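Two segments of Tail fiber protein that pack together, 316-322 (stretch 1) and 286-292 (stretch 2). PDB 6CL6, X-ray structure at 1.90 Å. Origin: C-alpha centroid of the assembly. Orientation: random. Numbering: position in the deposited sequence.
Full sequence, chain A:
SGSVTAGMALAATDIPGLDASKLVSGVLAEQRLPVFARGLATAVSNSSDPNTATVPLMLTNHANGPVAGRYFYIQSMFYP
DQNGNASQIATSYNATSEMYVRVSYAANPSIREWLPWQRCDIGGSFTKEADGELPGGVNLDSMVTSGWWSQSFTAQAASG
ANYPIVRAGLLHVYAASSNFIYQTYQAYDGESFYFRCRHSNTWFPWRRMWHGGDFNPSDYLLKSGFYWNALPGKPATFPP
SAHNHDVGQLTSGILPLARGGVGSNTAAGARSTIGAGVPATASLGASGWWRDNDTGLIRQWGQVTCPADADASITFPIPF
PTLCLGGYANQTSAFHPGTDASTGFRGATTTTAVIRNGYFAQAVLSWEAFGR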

# COMPACT_ATOMS: atom_id res chain seq x y z
N PHE A 316 -49.99 -64.07 50.88
CA PHE A 316 -48.69 -63.87 50.29
C PHE A 316 -48.05 -62.59 50.82
O PHE A 316 -48.75 -61.59 51.01
CB PHE A 316 -48.81 -63.78 48.77
CG PHE A 316 -49.39 -65.01 48.13
CD1 PHE A 316 -48.93 -66.27 48.48
CD2 PHE A 316 -50.39 -64.90 47.20
CE1 PHE A 316 -49.46 -67.39 47.87
CE2 PHE A 316 -50.93 -66.02 46.60
CZ PHE A 316 -50.46 -67.27 46.93
N PRO A 317 -46.73 -62.58 51.03
CA PRO A 317 -46.05 -61.34 51.47
C PRO A 317 -46.42 -60.11 50.66
O PRO A 317 -46.63 -59.03 51.25
CB PRO A 317 -44.57 -61.71 51.35
CG PRO A 317 -44.53 -63.19 51.61
CD PRO A 317 -45.80 -63.74 51.02
N ILE A 318 -46.47 -60.22 49.33
CA ILE A 318 -47.04 -59.17 48.50
C ILE A 318 -48.08 -59.80 47.57
O ILE A 318 -47.99 -60.99 47.25
CB ILE A 318 -45.97 -58.43 47.67
CG1 ILE A 318 -45.21 -59.43 46.77
CG2 ILE A 318 -45.01 -57.69 48.57
CD1 ILE A 318 -44.21 -58.76 45.83
N PRO A 319 -49.04 -59.03 47.11
CA PRO A 319 -49.99 -59.56 46.13
C PRO A 319 -49.31 -59.83 44.81
O PRO A 319 -48.43 -59.06 44.37
CB PRO A 319 -51.04 -58.44 45.99
CG PRO A 319 -50.80 -57.53 47.13
CD PRO A 319 -49.36 -57.62 47.47
N PHE A 320 -49.71 -60.91 44.17
CA PHE A 320 -49.32 -61.13 42.78
C PHE A 320 -50.07 -60.11 41.92
O PHE A 320 -51.29 -59.94 42.08
CB PHE A 320 -49.65 -62.55 42.33
CG PHE A 320 -48.71 -63.59 42.88
CD1 PHE A 320 -47.41 -63.71 42.39
CD2 PHE A 320 -49.15 -64.48 43.87
CE1 PHE A 320 -46.56 -64.69 42.89
CE2 PHE A 320 -48.29 -65.46 44.37
CZ PHE A 320 -47.01 -65.57 43.88
N PRO A 321 -49.39 -59.38 41.04
CA PRO A 321 -50.10 -58.37 40.23
C PRO A 321 -51.23 -58.93 39.39
O PRO A 321 -52.26 -58.27 39.24
CB PRO A 321 -48.98 -57.78 39.35
CG PRO A 321 -47.76 -57.92 40.19
CD PRO A 321 -47.92 -59.23 40.94
N THR A 322 -51.08 -60.15 38.86
CA THR A 322 -52.09 -60.73 37.99
C THR A 322 -52.56 -62.10 38.47
O THR A 322 -53.77 -62.29 38.62
CB THR A 322 -51.53 -60.83 36.56
OG1 THR A 322 -51.18 -59.53 36.10
CG2 THR A 322 -52.56 -61.42 35.62
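Stretch 2 (286-292) ASGWWRD

Stretch 2 runs extended, as a strand from Gly 288 onward, alongside the irregular, proline-rich stretch 1. The two head the same general way, their end-to-end directions 30° apart, and the backbones come nearest where the CA atoms of Pro 317 and Gly 288 lie 5.8 Å apart. No hydrogen bond joins them; the contact rests on van der Waals packing, by side chains and by the backbone of Gly 288, which has no side chain. Along the strand the side chains alternate: Trp 289 and Arg 291 point toward stretch 1 and Trp 290 away; Ser 287, in the loop before it, also points toward stretch 1.

The central contact is a CH-pi interaction. CD1 of Ile 318 sits over one face of the Trp 289 indole, 3.8 Å from the centroid of the five-membered ring and 17° off its normal, so a methyl group meets the pi electrons. The branched isoleucine also brings CG2 to 3.7 Å from CD1 of Trp 289.

Apolar packing continues through Pro 317, whose compact ring offers CB to the indole edge, 4.2 Å from CD1 of Trp 289.

Other van der Waals contacts involve polar groups. CG of Pro 317 lies 3.5 Å from O of Gly 288. Arg 291, its chi1 to chi3 all t, carries NH2 to 3.9 Å from CG of Pro 321, obliquely.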

# COMPACT_ATOMS: atom_id res chain seq x y z
N ALA A 286 -37.82 -64.22 56.48
CA ALA A 286 -38.45 -65.52 56.67
C ALA A 286 -39.73 -65.64 55.85
O ALA A 286 -40.00 -66.68 55.24
CB ALA A 286 -38.74 -65.75 58.15
N SER A 287 -40.55 -64.60 55.85
CA SER A 287 -41.61 -64.44 54.87
C SER A 287 -41.11 -63.40 53.89
O SER A 287 -40.78 -62.27 54.28
CB SER A 287 -42.92 -63.99 55.53
OG SER A 287 -43.39 -64.97 56.43
N GLY A 288 -41.05 -63.76 52.62
CA GLY A 288 -40.41 -62.85 51.69
C GLY A 288 -40.78 -63.14 50.25
O GLY A 288 -41.57 -64.04 49.96
N TRP A 289 -40.20 -62.34 49.35
CA TRP A 289 -40.48 -62.45 47.94
C TRP A 289 -39.24 -62.06 47.14
O TRP A 289 -38.31 -61.43 47.65
CB TRP A 289 -41.66 -61.56 47.56
CG TRP A 289 -41.44 -60.12 47.94
CD1 TRP A 289 -41.84 -59.51 49.09
CD2 TRP A 289 -40.77 -59.13 47.16
NE1 TRP A 289 -41.45 -58.19 49.08
CE2 TRP A 289 -40.79 -57.93 47.91
CE3 TRP A 289 -40.14 -59.13 45.91
CZ2 TRP A 289 -40.22 -56.75 47.44
CZ3 TRP A 289 -39.57 -57.95 45.45
CH2 TRP A 289 -39.61 -56.78 46.21
N TRP A 290 -39.24 -62.48 45.88
CA TRP A 290 -38.17 -62.16 44.94
C TRP A 290 -38.82 -61.95 43.58
O TRP A 290 -39.74 -62.69 43.21
CB TRP A 290 -37.11 -63.28 44.89
CG TRP A 290 -36.06 -63.15 43.85
CD1 TRP A 290 -34.84 -62.52 43.96
CD2 TRP A 290 -36.11 -63.67 42.51
NE1 TRP A 290 -34.15 -62.62 42.79
CE2 TRP A 290 -34.90 -63.30 41.88
CE3 TRP A 290 -37.06 -64.38 41.78
CZ2 TRP A 290 -34.61 -63.64 40.55
CZ3 TRP A 290 -36.77 -64.72 40.47
CH2 TRP A 290 -35.56 -64.36 39.87
N ARG A 291 -38.35 -60.94 42.85
CA ARG A 291 -38.99 -60.55 41.61
C ARG A 291 -37.92 -60.35 40.54
O ARG A 291 -36.99 -59.56 40.72
CB ARG A 291 -39.80 -59.27 41.80
CG ARG A 291 -40.54 -58.82 40.57
CD ARG A 291 -41.51 -57.68 40.95
NE ARG A 291 -42.41 -57.32 39.86
CZ ARG A 291 -43.57 -56.69 40.02
NH1 ARG A 291 -43.98 -56.33 41.24
NH2 ARG A 291 -44.33 -56.40 38.97
N ASP A 292 -38.07 -61.07 39.44
CA ASP A 292 -37.26 -60.84 38.24
C ASP A 292 -37.94 -59.74 37.43
O ASP A 292 -38.95 -59.97 36.77
CB ASP A 292 -37.14 -62.12 37.42
CG ASP A 292 -36.53 -61.85 36.04
OD1 ASP A 292 -35.49 -61.17 35.99
OD2 ASP A 292 -37.11 -62.28 35.03